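Local structure of alpha-1,2-Mannosidase (Trichoderma reesei, 1HCU) at residues G306-F311 against I389-T394. The protein probably trims alpha-1,2-linked mannose residues from the high-mannose glycans of N-glycosylated proteins, as a calcium-dependent family 47 glycosyl hydrolase. Numbering follows the deposited sequence.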
loop_
_atom_site.group_PDB
_atom_site.type_symbol
_atom_site.label_atom_id
_atom_site.label_comp_id
_atom_site.label_asym_id
_atom_site.label_seq_id
_atom_site.Cartn_x
_atom_site.Cartn_y
_atom_site.Cartn_z
ATOM N N GLY A 306 -8.576 -10.594 -4.131
ATOM C CA GLY A 306 -7.263 -10.693 -4.741
ATOM C C GLY A 306 -6.173 -10.215 -3.819
ATOM O O GLY A 306 -6.422 -9.903 -2.660
ATOM N N HIS A 307 -4.961 -10.129 -4.350
ATOM C CA HIS A 307 -3.808 -9.715 -3.565
ATOM C C HIS A 307 -3.915 -8.313 -2.950
ATOM O O HIS A 307 -3.352 -8.063 -1.885
ATOM C CB HIS A 307 -2.556 -9.829 -4.430
ATOM C CG HIS A 307 -1.293 -9.977 -3.645
ATOM N ND1 HIS A 307 -0.814 -8.990 -2.812
ATOM C CD2 HIS A 307 -0.400 -10.993 -3.579
ATOM C CE1 HIS A 307 0.322 -9.389 -2.269
ATOM N NE2 HIS A 307 0.596 -10.599 -2.718
ATOM N N LEU A 308 -4.631 -7.399 -3.600
ATOM C CA LEU A 308 -4.762 -6.041 -3.054
ATOM C C LEU A 308 -5.511 -6.054 -1.726
ATOM O O LEU A 308 -5.116 -5.373 -0.777
ATOM C CB LEU A 308 -5.489 -5.107 -4.040
ATOM C CG LEU A 308 -4.751 -4.683 -5.317
ATOM C CD1 LEU A 308 -5.675 -3.835 -6.189
ATOM C CD2 LEU A 308 -3.492 -3.898 -4.955
ATOM N N ALA A 309 -6.583 -6.838 -1.656
ATOM C CA ALA A 309 -7.378 -6.915 -0.429
ATOM C C ALA A 309 -6.663 -7.621 0.720
ATOM O O ALA A 309 -7.126 -7.569 1.858
ATOM C CB ALA A 309 -8.701 -7.608 -0.705
ATOM N N SER A 310 -5.536 -8.271 0.444
ATOM C CA SER A 310 -4.849 -8.978 1.514
ATOM C C SER A 310 -4.206 -8.042 2.539
ATOM O O SER A 310 -3.712 -8.496 3.569
ATOM C CB SER A 310 -3.797 -9.937 0.945
ATOM O OG SER A 310 -2.718 -9.234 0.362
ATOM N N PHE A 311 -4.215 -6.742 2.267
ATOM C CA PHE A 311 -3.625 -5.766 3.187
ATOM C C PHE A 311 -4.592 -5.575 4.361
ATOM O O PHE A 311 -4.216 -5.081 5.422
ATOM C CB PHE A 311 -3.431 -4.416 2.486
ATOM C CG PHE A 311 -4.596 -3.476 2.665
ATOM C CD1 PHE A 311 -4.554 -2.477 3.631
ATOM C CD2 PHE A 311 -5.768 -3.652 1.934
ATOM C CE1 PHE A 311 -5.663 -1.669 3.872
ATOM C CE2 PHE A 311 -6.881 -2.856 2.167
ATOM C CZ PHE A 311 -6.829 -1.861 3.139
ATOM N N ILE A 389 3.045 -9.421 -9.467
ATOM C CA ILE A 389 3.962 -8.348 -9.825
ATOM C C ILE A 389 4.700 -7.743 -8.644
ATOM O O ILE A 389 4.874 -6.524 -8.549
ATOM C CB ILE A 389 3.241 -7.225 -10.626
ATOM C CG1 ILE A 389 2.209 -6.504 -9.761
ATOM C CG2 ILE A 389 2.533 -7.834 -11.827
ATOM C CD1 ILE A 389 1.544 -5.334 -10.482
ATOM N N LEU A 390 5.130 -8.613 -7.738
ATOM C CA LEU A 390 5.900 -8.204 -6.571
ATOM C C LEU A 390 5.124 -7.376 -5.539
ATOM O O LEU A 390 5.715 -6.536 -4.847
ATOM C CB LEU A 390 7.152 -7.442 -7.051
ATOM C CG LEU A 390 8.010 -8.161 -8.117
ATOM C CD1 LEU A 390 9.195 -7.310 -8.553
ATOM C CD2 LEU A 390 8.518 -9.490 -7.531
ATOM N N ARG A 391 3.815 -7.611 -5.418
ATOM C CA ARG A 391 3.009 -6.864 -4.447
ATOM C C ARG A 391 3.432 -7.176 -3.018
ATOM O O ARG A 391 4.051 -8.203 -2.757
ATOM C CB ARG A 391 1.514 -7.135 -4.635
ATOM C CG ARG A 391 0.962 -6.474 -5.905
ATOM C CD ARG A 391 -0.546 -6.490 -5.921
ATOM N NE ARG A 391 -1.132 -6.048 -7.186
ATOM C CZ ARG A 391 -1.099 -4.804 -7.666
ATOM N NH1 ARG A 391 -0.490 -3.827 -6.997
ATOM N NH2 ARG A 391 -1.712 -4.533 -8.812
ATOM N N PRO A 392 3.109 -6.286 -2.076
ATOM C CA PRO A 392 3.508 -6.526 -0.690
ATOM C C PRO A 392 2.404 -6.752 0.339
ATOM O O PRO A 392 2.691 -7.097 1.488
ATOM C CB PRO A 392 4.276 -5.264 -0.371
ATOM C CG PRO A 392 3.345 -4.213 -0.987
ATOM C CD PRO A 392 2.855 -4.848 -2.299
ATOM N N GLU A 393 1.156 -6.559 -0.059
ATOM C CA GLU A 393 0.046 -6.677 0.874
ATOM C C GLU A 393 0.039 -7.848 1.850
ATOM O O GLU A 393 -0.312 -7.677 3.011
ATOM C CB GLU A 393 -1.279 -6.647 0.116
ATOM C CG GLU A 393 -1.531 -5.331 -0.599
ATOM C CD GLU A 393 -0.822 -5.248 -1.933
ATOM O OE1 GLU A 393 -0.783 -4.148 -2.514
ATOM O OE2 GLU A 393 -0.312 -6.278 -2.405
ATOM N N THR A 394 0.415 -9.034 1.391
ATOM C CA THR A 394 0.409 -10.201 2.257
ATOM C C THR A 394 1.546 -10.167 3.281
ATOM O O THR A 394 1.333 -10.453 4.472
ATOM C CB THR A 394 0.448 -11.476 1.399
ATOM O OG1 THR A 394 -0.764 -11.551 0.636
ATOM C CG2 THR A 394 0.571 -12.715 2.264
#
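The imidazole of H307 lies between R391 and T394, with E393 at its edge. CB of R391 makes a CH-pi contact over one face, 3.8 Å from the ring centroid. OG1 of T394 covers the opposite face toward the rim. H307 ND1 gives a weak, bent hydrogen bond to OE2 of E393 (2.8 Å, 126° at the hydrogen), the carboxylate turned 81° from the ring, while NE2 hydrogen-bonds to OH of Y343. An alanine here would probably leave OE2 of E393 and OH of Y343 without their imidazole partner and open a gap between R391 and T394. The packing is also close at S310, whose OG lies 3.0 Å from CB of E393, receives a hydrogen bond from OG1 of T394 (3.0 Å) and donates one to O of H307 (2.6 Å). The looser, partly exposed side belongs to L308 and R391: CD2 of L308 rests over one guanidinium face, 3.6 Å from NH1, and NE forms a salt bridge with E353. E393 and E353 are predicted active-site residues, so the contact lines the probable catalytic centre, near the bound calcium. It joins the turn between strand 300-306 and helix 312-323 to the start of helix 393-405, flanked by helices 326-344 and 451-465.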